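Side-chain contacts in DNA/pantothenate metabolism flavoprotein (Streptomyces sparsogenes DSM 40356, PDB 7CFU), which binds flavin mononucleotide and, as an FMN-dependent cysteine decarboxylase, probably performs the oxidative decarboxylation of a cysteine in a biosynthetic pathway: residues A20-L25 and T193-A198; P38-W43 and G185-A190; D100-L105 and A126-A131; N110-A115 and P149-N154. All blocks are in the same frame, centred on the assembly; numbering follows the deposited sequence.

How the interactions relate
The chain enters the fold at 20-25, which packs on helix 187-199 close to the C terminus; interaction 1 therefore closes the longest loop and encloses the other three contacts. Within it, interaction 2 joins helix 37-48 to the start of the same C-terminal helix. Interactions 3 and 4 lie inside the span of interaction 2 and cross one another, because 110-115 falls between 100-105 and 126-131 whereas 149-154 follows both. Strand 101-107 pairs with strand 23-28, linking interactions 1 and 3. Leu105 carries interaction 3 to Val40 and Phe187 of interaction 2, and Phe111 touches Ile104 and Val128, joining interactions 3 and 4.

Interaction 1: A20-L25 and T193-A198; sequences AQVRLL and TALIQA
Val22 carries the close part of this contact, its CG1 methyl meeting both Leu195 and Ala198 on successive turns of the C-terminal helix. CG1 lies 3.7 Å from Leu195 CD2 and 4.0 Å from Ala198 CB, so one branch of a single valine is engaged by two apolar groups. With chi1 at 176°, CG1 stands opposite the backbone N and enters between these partners, while CG2 comes down beside the helix backbone, 3.7 Å from Leu195 O. The two branched side chains cross obliquely. On the helix, the CB of Leu195 does not head straight for 20-25, and it is the CD2 branch that makes the approach. No hydrogen bond joins the segments; they are held by van der Waals contact, mostly between apolar groups. Packing is looser at Leu24, whose CD1 stays 4.6 Å from Leu195 CD2. The outer side of the helix differs altogether: Ile196 points away from 20-25 and, like Gln197, lies on the exposed surface of the assembly. Beyond the contact, Leu195 also packs on Val48 of helix 37-48, and Ala194 and Ala198 rest on Val101 of strand 101-107, the strand that runs beside 23-28 in the parallel sheet.

Interaction 2: P38-W43 and G185-A190; sequences PHVNAW and GDFQSA
The carboxamide of Gln188 is stacked over one face of the Trp43 indole, the two planes only 14° apart. Gln188 CD sits 3.4 Å above the ring plane, displaced toward its rim, and is 3.6 Å from Trp43 NE1. The aliphatic part of the same side chain continues the cover: Gln188 CG makes a CH-pi contact, 4.0 Å from the centroid of the six-membered ring. Phe187 meets the tryptophan quite differently, turning its edge toward the indole face in a T-shaped pair whose planes stand at 80°. Their six-ring centroids are 5.9 Å apart, and Trp43 CZ3 lies at the phenyl edge, 4.2 Å from Phe187 CE1. The phenyl ring reaches helix 37-48 because its CG is set between the backbone N and the carbonyl carbon, chi1 57°, a crowded position. From there its CZ also touches Val40 CG2 at 3.7 Å. A serine in place of Trp43 would probably leave the Gln188 amide without the flat surface it lies on, free to turn, and open a gap beside the Phe187 edge. Beneath the contact, Val40 and Phe187 both rest on Leu105 of strand 101-107, and Val40 also packs on Trp26 of strand 23-28; the N-terminal and C-terminal helices thus meet over one face of the parallel sheet.

Interaction 3: D100-L105 and A126-A131; sequences DVLVIL and ATVLAA
Leu102, near the start of strand 101-107, is the residue through which the strand meets Val128 and Ala131 at the end of helix 123-130. One methyl does the touching: Leu102 CD2 is 4.1 Å from Ala131 CB and 4.3 Å from Val128 CG2. Its CG lies opposite the backbone N, chi1 173°, and this extends the branched end from the strand to the helix. Val103 faces the other side of the sheet, where it packs against Leu24 of the adjacent strand 23-28. Ile104 turns back toward the helix but comes less close, its CD1 4.8 Å from Val128 CG2. Leu105 again lies on the opposite face; its backbone O accepts a hydrogen bond from Trp26 NE1. All three touching residues are buried and no hydrogen bond crosses between the segments. Where the backbone leaves the helical path, Ala131 O and Leu129 O both accept from Lys148 NZ of a neighbouring subunit, while Ala126, further back on the helix, touches a bound flavin mononucleotide. Strand 101-107, the helices following it and the neighbouring parallel strand 135-139 form a beta-alpha-beta crossover, as expected of the flavodoxin-like (Rossmann-type) alpha/beta fold of this flavoprotein family.

Interaction 4: N110-A115 and P149-N154; sequences NFLAKA and PAVQRN. With FMN (flavin mononucleotide), chain Y.
Asn154 lays its side chain along the backbone of helix 110-115 at Leu112 and Ala113. Its CB faces the Leu112 carbonyl, and ND2 comes within 3.4 Å of Ala113 CA and 3.5 Å of Ala113 CB. With CG opposite its own carbonyl carbon, chi1 -63°, the amide passes over this small alanine. Its polar end serves another subunit: ND2 donates a hydrogen bond to His117 O of the fourth subunit. A leucine in place of Asn154 would probably leave the His117 carbonyl of that subunit without its N-H donor. Helices 109-117 and 149-160, which follow strands 101-107 and 135-139 of the parallel sheet, pack here with segment axes 9.0 Å apart, crossing at 54°. Leu112 supplies the apolar part, its CD1 reaching Val151 CG1 at 4.1 Å and its CB standing 4.2 Å from Asn154 CB. Leu112 also packs on Met141 and on Ile137 of strand 135-139. On the far side of helix 110-115, Asn110 ND2 donates a nearly straight bond, 3.1 Å and 169°, to O3P of the FMN phosphate, while Asn110 OD1 accepts from Ala120 N of the fourth subunit, so both ends of this amide are gripped. Thr108 and Ser31 also hydrogen-bond the cofactor.

Interaction 1: A20-L25 and T193-A198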
loop_
_atom_site.group_PDB
_atom_site.type_symbol
_atom_site.label_atom_id
_atom_site.label_comp_id
_atom_site.label_asym_id
_atom_site.label_seq_id
_atom_site.Cartn_x
_atom_site.Cartn_y
_atom_site.Cartn_z
ATOM N N ALA A 20 -34.203 8.313 -31.681
ATOM C CA ALA A 20 -34.190 7.588 -30.416
ATOM C C ALA A 20 -33.379 6.303 -30.478
ATOM O O ALA A 20 -33.004 5.773 -29.426
ATOM C CB ALA A 20 -35.621 7.275 -29.977
ATOM N N GLN A 21 -33.096 5.793 -31.674
ATOM C CA GLN A 21 -32.284 4.595 -31.837
ATOM C C GLN A 21 -30.849 4.905 -32.251
ATOM O O GLN A 21 -30.061 3.975 -32.446
ATOM C CB GLN A 21 -32.925 3.648 -32.859
ATOM C CG GLN A 21 -34.307 3.126 -32.471
ATOM C CD GLN A 21 -35.430 4.091 -32.820
ATOM O OE1 GLN A 21 -35.189 5.189 -33.331
ATOM N NE2 GLN A 21 -36.666 3.682 -32.549
ATOM N N VAL A 22 -30.490 6.181 -32.395
ATOM C CA VAL A 22 -29.114 6.531 -32.722
ATOM C C VAL A 22 -28.245 6.316 -31.490
ATOM O O VAL A 22 -28.548 6.818 -30.398
ATOM C CB VAL A 22 -29.026 7.979 -33.226
ATOM C CG1 VAL A 22 -27.574 8.371 -33.483
ATOM C CG2 VAL A 22 -29.851 8.159 -34.488
ATOM N N ARG A 23 -27.168 5.553 -31.654
ATOM C CA ARG A 23 -26.261 5.251 -30.552
ATOM C C ARG A 23 -25.181 6.328 -30.506
ATOM O O ARG A 23 -24.345 6.428 -31.413
ATOM C CB ARG A 23 -25.670 3.856 -30.715
ATOM C CG ARG A 23 -26.736 2.774 -30.634
ATOM C CD ARG A 23 -26.228 1.389 -30.970
ATOM N NE ARG A 23 -25.649 1.291 -32.304
ATOM C CZ ARG A 23 -25.170 0.162 -32.823
ATOM N NH1 ARG A 23 -25.214 -0.965 -32.117
ATOM N NH2 ARG A 23 -24.647 0.157 -34.047
ATOM N N LEU A 24 -25.211 7.150 -29.461
ATOM C CA LEU A 24 -24.298 8.279 -29.335
ATOM C C LEU A 24 -23.158 7.915 -28.389
ATOM O O LEU A 24 -23.390 7.649 -27.205
ATOM C CB LEU A 24 -25.044 9.518 -28.837
ATOM C CG LEU A 24 -24.222 10.745 -28.468
ATOM C CD1 LEU A 24 -23.470 11.251 -29.684
ATOM C CD2 LEU A 24 -25.140 11.823 -27.938
ATOM N N LEU A 25 -21.933 7.899 -28.913
ATOM C CA LEU A 25 -20.731 7.745 -28.104
ATOM C C LEU A 25 -20.138 9.124 -27.842
ATOM O O LEU A 25 -19.899 9.892 -28.779
ATOM C CB LEU A 25 -19.711 6.840 -28.797
ATOM C CG LEU A 25 -18.466 6.473 -27.984
ATOM C CD1 LEU A 25 -18.829 5.751 -26.701
ATOM C CD2 LEU A 25 -17.527 5.634 -28.826
ATOM N N THR A 193 -27.254 17.794 -36.559
ATOM C CA THR A 193 -26.911 17.369 -37.913
ATOM C C THR A 193 -26.339 15.955 -37.918
ATOM O O THR A 193 -26.725 15.113 -38.741
ATOM C CB THR A 193 -25.913 18.360 -38.519
ATOM O OG1 THR A 193 -26.495 19.668 -38.540
ATOM C CG2 THR A 193 -25.516 17.946 -39.924
ATOM N N ALA A 194 -25.414 15.677 -36.991
ATOM C CA ALA A 194 -24.797 14.354 -36.914
ATOM C C ALA A 194 -25.815 13.280 -36.548
ATOM O O ALA A 194 -25.785 12.178 -37.105
ATOM C CB ALA A 194 -23.650 14.373 -35.902
ATOM N N LEU A 195 -26.706 13.568 -35.593
ATOM C CA LEU A 195 -27.720 12.585 -35.210
ATOM C C LEU A 195 -28.667 12.279 -36.364
ATOM O O LEU A 195 -29.061 11.124 -36.563
ATOM C CB LEU A 195 -28.494 13.080 -33.989
ATOM C CG LEU A 195 -27.633 13.190 -32.730
ATOM C CD1 LEU A 195 -28.347 13.941 -31.632
ATOM C CD2 LEU A 195 -27.237 11.799 -32.255
ATOM N N ILE A 196 -29.055 13.303 -37.126
ATOM C CA ILE A 196 -29.950 13.092 -38.261
ATOM C C ILE A 196 -29.223 12.365 -39.380
ATOM O O ILE A 196 -29.764 11.435 -39.993
ATOM C CB ILE A 196 -30.536 14.437 -38.729
ATOM C CG1 ILE A 196 -31.606 14.896 -37.740
ATOM C CG2 ILE A 196 -31.109 14.308 -40.133
ATOM C CD1 ILE A 196 -31.741 16.374 -37.630
ATOM N N GLN A 197 -27.982 12.773 -39.656
ATOM C CA GLN A 197 -27.169 12.075 -40.644
ATOM C C GLN A 197 -27.019 10.597 -40.299
ATOM O O GLN A 197 -27.096 9.737 -41.184
ATOM C CB GLN A 197 -25.810 12.769 -40.745
ATOM C CG GLN A 197 -24.812 12.140 -41.683
ATOM C CD GLN A 197 -23.486 12.884 -41.673
ATOM O OE1 GLN A 197 -23.297 13.835 -40.915
ATOM N NE2 GLN A 197 -22.552 12.429 -42.492
ATOM N N ALA A 198 -26.828 10.276 -39.019
ATOM C CA ALA A 198 -26.732 8.873 -38.627
ATOM C C ALA A 198 -28.078 8.172 -38.763
ATOM O O ALA A 198 -28.141 7.009 -39.176
ATOM C CB ALA A 198 -26.212 8.753 -37.198
#

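Interaction 2: P38-W43 and G185-A190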
loop_
_atom_site.group_PDB
_atom_site.type_symbol
_atom_site.label_atom_id
_atom_site.label_comp_id
_atom_site.label_asym_id
_atom_site.label_seq_id
_atom_site.Cartn_x
_atom_site.Cartn_y
_atom_site.Cartn_z
ATOM N N PRO A 38 -23.474 17.486 -17.368
ATOM C CA PRO A 38 -24.872 17.252 -16.950
ATOM C C PRO A 38 -25.880 18.047 -17.764
ATOM O O PRO A 38 -26.901 17.493 -18.196
ATOM C CB PRO A 38 -24.865 17.671 -15.472
ATOM C CG PRO A 38 -23.451 17.479 -15.036
ATOM C CD PRO A 38 -22.624 17.873 -16.224
ATOM N N HIS A 39 -25.608 19.335 -17.996
ATOM C CA HIS A 39 -26.496 20.170 -18.800
ATOM C C HIS A 39 -26.629 19.639 -20.228
ATOM O O HIS A 39 -27.736 19.567 -20.777
ATOM C CB HIS A 39 -25.976 21.607 -18.798
ATOM C CG HIS A 39 -26.894 22.583 -19.459
ATOM N ND1 HIS A 39 -26.876 22.820 -20.817
ATOM C CD2 HIS A 39 -27.852 23.393 -18.948
ATOM C CE1 HIS A 39 -27.788 23.728 -21.115
ATOM N NE2 HIS A 39 -28.394 24.092 -19.998
ATOM N N VAL A 40 -25.507 19.271 -20.854
ATOM C CA VAL A 40 -25.564 18.739 -22.216
ATOM C C VAL A 40 -26.317 17.415 -22.241
ATOM O O VAL A 40 -27.065 17.125 -23.182
ATOM C CB VAL A 40 -24.144 18.597 -22.798
ATOM C CG1 VAL A 40 -24.185 17.907 -24.155
ATOM C CG2 VAL A 40 -23.486 19.962 -22.921
ATOM N N ASN A 41 -26.140 16.596 -21.205
ATOM C CA ASN A 41 -26.829 15.312 -21.156
ATOM C C ASN A 41 -28.338 15.500 -21.072
ATOM O O ASN A 41 -29.094 14.813 -21.766
ATOM C CB ASN A 41 -26.309 14.491 -19.977
ATOM C CG ASN A 41 -26.940 13.122 -19.903
ATOM O OD1 ASN A 41 -26.727 12.287 -20.783
ATOM N ND2 ASN A 41 -27.695 12.870 -18.842
ATOM N N ALA A 42 -28.791 16.456 -20.254
ATOM C CA ALA A 42 -30.220 16.750 -20.160
ATOM C C ALA A 42 -30.773 17.252 -21.490
ATOM O O ALA A 42 -31.890 16.891 -21.878
ATOM C CB ALA A 42 -30.475 17.776 -19.056
ATOM N N TRP A 43 -30.013 18.097 -22.195
ATOM C CA TRP A 43 -30.441 18.557 -23.515
ATOM C C TRP A 43 -30.550 17.399 -24.495
ATOM O O TRP A 43 -31.502 17.327 -25.281
ATOM C CB TRP A 43 -29.476 19.611 -24.056
ATOM C CG TRP A 43 -29.743 19.974 -25.490
ATOM C CD1 TRP A 43 -30.750 20.766 -25.958
ATOM C CD2 TRP A 43 -29.000 19.549 -26.642
ATOM N NE1 TRP A 43 -30.676 20.870 -27.326
ATOM C CE2 TRP A 43 -29.614 20.129 -27.771
ATOM C CE3 TRP A 43 -27.876 18.741 -26.829
ATOM C CZ2 TRP A 43 -29.139 19.928 -29.068
ATOM C CZ3 TRP A 43 -27.406 18.541 -28.119
ATOM C CH2 TRP A 43 -28.039 19.131 -29.222
ATOM N N GLY A 185 -18.548 26.252 -28.000
ATOM C CA GLY A 185 -19.205 26.896 -29.119
ATOM C C GLY A 185 -20.636 26.428 -29.271
ATOM O O GLY A 185 -21.222 25.822 -28.370
ATOM N N ASP A 186 -21.198 26.695 -30.450
ATOM C CA ASP A 186 -22.590 26.350 -30.739
ATOM C C ASP A 186 -22.632 24.931 -31.288
ATOM O O ASP A 186 -22.701 24.690 -32.494
ATOM C CB ASP A 186 -23.216 27.354 -31.701
ATOM C CG ASP A 186 -23.397 28.726 -31.073
ATOM O OD1 ASP A 186 -23.832 28.783 -29.900
ATOM O OD2 ASP A 186 -23.116 29.740 -31.753
ATOM N N PHE A 187 -22.636 23.975 -30.361
ATOM C CA PHE A 187 -22.561 22.570 -30.721
ATOM C C PHE A 187 -23.916 21.974 -31.054
ATOM O O PHE A 187 -23.965 20.938 -31.730
ATOM C CB PHE A 187 -21.934 21.766 -29.575
ATOM C CG PHE A 187 -22.671 21.900 -28.266
ATOM C CD1 PHE A 187 -23.781 21.109 -27.990
ATOM C CD2 PHE A 187 -22.252 22.809 -27.309
ATOM C CE1 PHE A 187 -24.461 21.235 -26.790
ATOM C CE2 PHE A 187 -22.927 22.933 -26.105
ATOM C CZ PHE A 187 -24.033 22.149 -25.846
ATOM N N GLN A 188 -25.009 22.591 -30.587
ATOM C CA GLN A 188 -26.333 21.992 -30.752
ATOM C C GLN A 188 -26.656 21.745 -32.221
ATOM O O GLN A 188 -27.182 20.686 -32.580
ATOM C CB GLN A 188 -27.395 22.874 -30.099
ATOM C CG GLN A 188 -27.197 23.043 -28.604
ATOM C CD GLN A 188 -28.439 23.568 -27.906
ATOM O OE1 GLN A 188 -29.402 23.978 -28.554
ATOM N NE2 GLN A 188 -28.420 23.559 -26.575
ATOM N N SER A 189 -26.338 22.707 -33.086
ATOM C CA SER A 189 -26.592 22.537 -34.512
ATOM C C SER A 189 -25.744 21.411 -35.097
ATOM O O SER A 189 -26.237 20.593 -35.886
ATOM C CB SER A 189 -26.318 23.854 -35.239
ATOM O OG SER A 189 -26.403 23.698 -36.644
ATOM N N ALA A 190 -24.464 21.351 -34.720
ATOM C CA ALA A 190 -23.580 20.318 -35.255
ATOM C C ALA A 190 -24.000 18.927 -34.799
ATOM O O ALA A 190 -23.990 17.980 -35.592
ATOM C CB ALA A 190 -22.136 20.600 -34.842
#

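Interaction 3: D100-L105 and A126-A131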
loop_
_atom_site.group_PDB
_atom_site.type_symbol
_atom_site.label_atom_id
_atom_site.label_comp_id
_atom_site.label_asym_id
_atom_site.label_seq_id
_atom_site.Cartn_x
_atom_site.Cartn_y
_atom_site.Cartn_z
ATOM N N ASP A 100 -23.010 5.204 -33.413
ATOM C CA ASP A 100 -23.597 5.748 -34.633
ATOM C C ASP A 100 -23.185 7.193 -34.845
ATOM O O ASP A 100 -23.087 7.645 -35.989
ATOM C CB ASP A 100 -25.129 5.647 -34.595
ATOM C CG ASP A 100 -25.621 4.211 -34.510
ATOM O OD1 ASP A 100 -25.055 3.324 -35.195
ATOM O OD2 ASP A 100 -26.575 3.974 -33.739
ATOM N N VAL A 101 -22.972 7.921 -33.751
ATOM C CA VAL A 101 -22.406 9.264 -33.750
ATOM C C VAL A 101 -21.334 9.309 -32.669
ATOM O O VAL A 101 -21.484 8.685 -31.612
ATOM C CB VAL A 101 -23.487 10.341 -33.489
ATOM C CG1 VAL A 101 -22.854 11.717 -33.283
ATOM C CG2 VAL A 101 -24.492 10.387 -34.622
ATOM N N LEU A 102 -20.236 10.014 -32.944
ATOM C CA LEU A 102 -19.171 10.240 -31.974
ATOM C C LEU A 102 -19.082 11.734 -31.697
ATOM O O LEU A 102 -18.887 12.531 -32.623
ATOM C CB LEU A 102 -17.827 9.704 -32.484
ATOM C CG LEU A 102 -16.575 10.017 -31.645
ATOM C CD1 LEU A 102 -16.693 9.486 -30.223
ATOM C CD2 LEU A 102 -15.303 9.482 -32.314
ATOM N N VAL A 103 -19.215 12.111 -30.431
ATOM C CA VAL A 103 -19.100 13.502 -30.011
ATOM C C VAL A 103 -17.989 13.600 -28.976
ATOM O O VAL A 103 -18.017 12.897 -27.958
ATOM C CB VAL A 103 -20.424 14.032 -29.433
ATOM C CG1 VAL A 103 -20.208 15.400 -28.797
ATOM C CG2 VAL A 103 -21.498 14.089 -30.517
ATOM N N ILE A 104 -17.033 14.488 -29.220
ATOM C CA ILE A 104 -15.983 14.809 -28.268
ATOM C C ILE A 104 -16.311 16.182 -27.698
ATOM O O ILE A 104 -16.171 17.202 -28.388
ATOM C CB ILE A 104 -14.599 14.791 -28.927
ATOM C CG1 ILE A 104 -14.451 13.569 -29.830
ATOM C CG2 ILE A 104 -13.505 14.810 -27.874
ATOM C CD1 ILE A 104 -14.510 12.266 -29.086
ATOM N N LEU A 105 -16.758 16.217 -26.441
ATOM C CA LEU A 105 -17.249 17.463 -25.865
ATOM C C LEU A 105 -17.133 17.418 -24.347
ATOM O O LEU A 105 -17.824 16.624 -23.699
ATOM C CB LEU A 105 -18.711 17.698 -26.280
ATOM C CG LEU A 105 -19.422 19.016 -25.943
ATOM C CD1 LEU A 105 -20.617 19.196 -26.874
ATOM C CD2 LEU A 105 -19.867 19.121 -24.478
ATOM N N ALA A 126 -7.834 5.920 -29.091
ATOM C CA ALA A 126 -7.890 4.660 -29.822
ATOM C C ALA A 126 -9.276 4.433 -30.401
ATOM O O ALA A 126 -9.416 3.914 -31.514
ATOM C CB ALA A 126 -7.507 3.492 -28.906
ATOM N N THR A 127 -10.310 4.812 -29.655
ATOM C CA THR A 127 -11.673 4.669 -30.148
ATOM C C THR A 127 -11.919 5.540 -31.376
ATOM O O THR A 127 -12.666 5.140 -32.276
ATOM C CB THR A 127 -12.653 4.989 -29.023
ATOM O OG1 THR A 127 -12.412 4.089 -27.930
ATOM C CG2 THR A 127 -14.091 4.830 -29.492
ATOM N N VAL A 128 -11.292 6.722 -31.431
ATOM C CA VAL A 128 -11.393 7.577 -32.615
ATOM C C VAL A 128 -10.948 6.814 -33.858
ATOM O O VAL A 128 -11.632 6.816 -34.891
ATOM C CB VAL A 128 -10.558 8.858 -32.422
ATOM C CG1 VAL A 128 -10.438 9.637 -33.739
ATOM C CG2 VAL A 128 -11.137 9.736 -31.320
ATOM N N LEU A 129 -9.817 6.107 -33.762
ATOM C CA LEU A 129 -9.318 5.367 -34.920
ATOM C C LEU A 129 -10.261 4.245 -35.320
ATOM O O LEU A 129 -10.360 3.912 -36.507
ATOM C CB LEU A 129 -7.927 4.797 -34.637
ATOM C CG LEU A 129 -6.783 5.789 -34.483
ATOM C CD1 LEU A 129 -5.464 5.052 -34.305
ATOM C CD2 LEU A 129 -6.736 6.704 -35.694
ATOM N N ALA A 130 -10.952 3.641 -34.353
ATOM C CA ALA A 130 -11.822 2.519 -34.661
ATOM C C ALA A 130 -13.224 2.951 -35.054
ATOM O O ALA A 130 -13.952 2.155 -35.648
ATOM C CB ALA A 130 -11.883 1.557 -33.474
ATOM N N ALA A 131 -13.619 4.184 -34.748
ATOM C CA ALA A 131 -14.966 4.641 -35.056
ATOM C C ALA A 131 -15.094 4.990 -36.532
ATOM O O ALA A 131 -14.159 5.508 -37.150
ATOM C CB ALA A 131 -15.333 5.856 -34.199
#

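Interaction 4: N110-A115 and P149-N154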
loop_
_atom_site.group_PDB
_atom_site.type_symbol
_atom_site.label_atom_id
_atom_site.label_comp_id
_atom_site.label_asym_id
_atom_site.label_seq_id
_atom_site.Cartn_x
_atom_site.Cartn_y
_atom_site.Cartn_z
ATOM N N ASN A 110 -4.993 19.219 -26.374
ATOM C CA ASN A 110 -4.281 17.944 -26.410
ATOM C C ASN A 110 -4.999 16.941 -27.304
ATOM O O ASN A 110 -4.374 16.275 -28.141
ATOM C CB ASN A 110 -4.157 17.397 -24.986
ATOM C CG ASN A 110 -3.275 16.169 -24.898
ATOM O OD1 ASN A 110 -2.146 16.154 -25.405
ATOM N ND2 ASN A 110 -3.797 15.117 -24.260
ATOM N N PHE A 111 -6.320 16.819 -27.137
ATOM C CA PHE A 111 -7.086 15.889 -27.959
ATOM C C PHE A 111 -6.965 16.220 -29.443
ATOM O O PHE A 111 -6.806 15.314 -30.275
ATOM C CB PHE A 111 -8.562 15.881 -27.548
ATOM C CG PHE A 111 -9.401 15.028 -28.443
ATOM C CD1 PHE A 111 -10.067 15.584 -29.530
ATOM C CD2 PHE A 111 -9.481 13.653 -28.239
ATOM C CE1 PHE A 111 -10.811 14.789 -30.382
ATOM C CE2 PHE A 111 -10.229 12.861 -29.088
ATOM C CZ PHE A 111 -10.892 13.431 -30.159
ATOM N N LEU A 112 -7.074 17.504 -29.799
ATOM C CA LEU A 112 -6.947 17.897 -31.203
ATOM C C LEU A 112 -5.635 17.412 -31.786
ATOM O O LEU A 112 -5.598 16.869 -32.899
ATOM C CB LEU A 112 -7.030 19.415 -31.347
ATOM C CG LEU A 112 -8.308 20.120 -30.918
ATOM C CD1 LEU A 112 -8.153 21.619 -31.120
ATOM C CD2 LEU A 112 -9.489 19.574 -31.701
ATOM N N ALA A 113 -4.548 17.574 -31.034
ATOM C CA ALA A 113 -3.245 17.129 -31.512
ATOM C C ALA A 113 -3.221 15.619 -31.715
ATOM O O ALA A 113 -2.763 15.125 -32.751
ATOM C CB ALA A 113 -2.167 17.564 -30.526
ATOM N N LYS A 114 -3.734 14.862 -30.743
ATOM C CA LYS A 114 -3.688 13.410 -30.870
ATOM C C LYS A 114 -4.570 12.928 -32.018
ATOM O O LYS A 114 -4.148 12.089 -32.828
ATOM C CB LYS A 114 -4.109 12.765 -29.550
ATOM C CG LYS A 114 -3.106 12.939 -28.411
ATOM C CD LYS A 114 -3.617 12.276 -27.121
ATOM C CE LYS A 114 -2.569 12.342 -26.004
ATOM N NZ LYS A 114 -3.073 11.736 -24.744
ATOM N N ALA A 115 -5.791 13.460 -32.121
ATOM C CA ALA A 115 -6.676 13.033 -33.200
ATOM C C ALA A 115 -6.118 13.444 -34.557
ATOM O O ALA A 115 -6.166 12.662 -35.516
ATOM C CB ALA A 115 -8.078 13.612 -32.990
ATOM N N PRO A 149 -0.181 28.448 -33.612
ATOM C CA PRO A 149 -0.134 27.819 -34.947
ATOM C C PRO A 149 -0.288 26.310 -34.907
ATOM O O PRO A 149 -0.930 25.727 -35.791
ATOM C CB PRO A 149 1.252 28.217 -35.476
ATOM C CG PRO A 149 1.667 29.404 -34.668
ATOM C CD PRO A 149 1.021 29.249 -33.320
ATOM N N ALA A 150 0.323 25.652 -33.921
ATOM C CA ALA A 150 0.204 24.201 -33.821
ATOM C C ALA A 150 -1.249 23.784 -33.628
ATOM O O ALA A 150 -1.710 22.819 -34.245
ATOM C CB ALA A 150 1.077 23.683 -32.680
ATOM N N VAL A 151 -1.991 24.509 -32.784
ATOM C CA VAL A 151 -3.401 24.174 -32.573
ATOM C C VAL A 151 -4.198 24.363 -33.857
ATOM O O VAL A 151 -5.005 23.506 -34.227
ATOM C CB VAL A 151 -3.986 24.993 -31.404
ATOM C CG1 VAL A 151 -5.496 24.790 -31.297
ATOM C CG2 VAL A 151 -3.324 24.578 -30.103
ATOM N N GLN A 152 -3.972 25.477 -34.569
ATOM C CA GLN A 152 -4.742 25.737 -35.786
ATOM C C GLN A 152 -4.392 24.757 -36.903
ATOM O O GLN A 152 -5.266 24.399 -37.699
ATOM C CB GLN A 152 -4.531 27.182 -36.246
ATOM C CG GLN A 152 -5.250 28.204 -35.363
ATOM C CD GLN A 152 -6.699 27.819 -35.108
ATOM O OE1 GLN A 152 -7.443 27.512 -36.039
ATOM N NE2 GLN A 152 -7.099 27.809 -33.837
ATOM N N ARG A 153 -3.138 24.305 -36.982
ATOM C CA ARG A 153 -2.819 23.217 -37.910
ATOM C C ARG A 153 -3.644 21.972 -37.602
ATOM O O ARG A 153 -4.194 21.334 -38.510
ATOM C CB ARG A 153 -1.328 22.881 -37.848
ATOM C CG ARG A 153 -0.426 23.883 -38.558
ATOM C CD ARG A 153 0.969 23.335 -38.761
ATOM N NE ARG A 153 1.699 23.136 -37.510
ATOM C CZ ARG A 153 2.397 24.084 -36.883
ATOM N NH1 ARG A 153 2.463 25.316 -37.376
ATOM N NH2 ARG A 153 3.040 23.802 -35.757
ATOM N N ASN A 154 -3.788 21.642 -36.319
ATOM C CA ASN A 154 -4.535 20.443 -35.960
ATOM C C ASN A 154 -6.008 20.596 -36.304
ATOM O O ASN A 154 -6.618 19.668 -36.852
ATOM C CB ASN A 154 -4.352 20.135 -34.473
ATOM C CG ASN A 154 -2.911 19.826 -34.122
ATOM O OD1 ASN A 154 -2.154 19.317 -34.958
ATOM N ND2 ASN A 154 -2.518 20.143 -32.891
HETATM N N1 FMN Y . -6.776 22.181 -21.611
HETATM C C2 FMN Y . -7.469 22.632 -22.709
HETATM O O2 FMN Y . -7.000 22.447 -23.821
HETATM N N3 FMN Y . -8.684 23.268 -22.561
HETATM C C4 FMN Y . -9.202 23.472 -21.299
HETATM O O4 FMN Y . -10.281 24.049 -21.168
HETATM C C4A FMN Y . -8.497 23.030 -20.186
HETATM N N5 FMN Y . -9.003 23.217 -18.919
HETATM C C5A FMN Y . -8.309 22.753 -17.820
HETATM C C6 FMN Y . -8.832 22.953 -16.553
HETATM C C7 FMN Y . -8.140 22.492 -15.443
HETATM C C7M FMN Y . -8.713 22.705 -14.065
HETATM C C8 FMN Y . -6.919 21.845 -15.599
HETATM C C8M FMN Y . -6.179 21.362 -14.374
HETATM C C9 FMN Y . -6.388 21.649 -16.872
HETATM C C9A FMN Y . -7.086 22.107 -17.984
HETATM N N10 FMN Y . -6.576 21.934 -19.262
HETATM C C10 FMN Y . -7.285 22.378 -20.353
HETATM C "C1'" FMN Y . -5.275 21.233 -19.476
HETATM C "C2'" FMN Y . -5.567 19.782 -19.817
HETATM O "O2'" FMN Y . -6.329 19.183 -18.779
HETATM C "C3'" FMN Y . -4.251 19.053 -20.086
HETATM O "O3'" FMN Y . -3.702 19.517 -21.302
HETATM C "C4'" FMN Y . -4.403 17.524 -20.093
HETATM O "O4'" FMN Y . -3.138 16.924 -20.308
HETATM C "C5'" FMN Y . -5.366 17.069 -21.175
HETATM O "O5'" FMN Y . -5.646 15.693 -20.997
HETATM P P FMN Y . -6.669 14.929 -21.968
HETATM O O1P FMN Y . -6.193 13.507 -22.151
HETATM O O2P FMN Y . -8.025 15.043 -21.359
HETATM O O3P FMN Y . -6.716 15.560 -23.346
#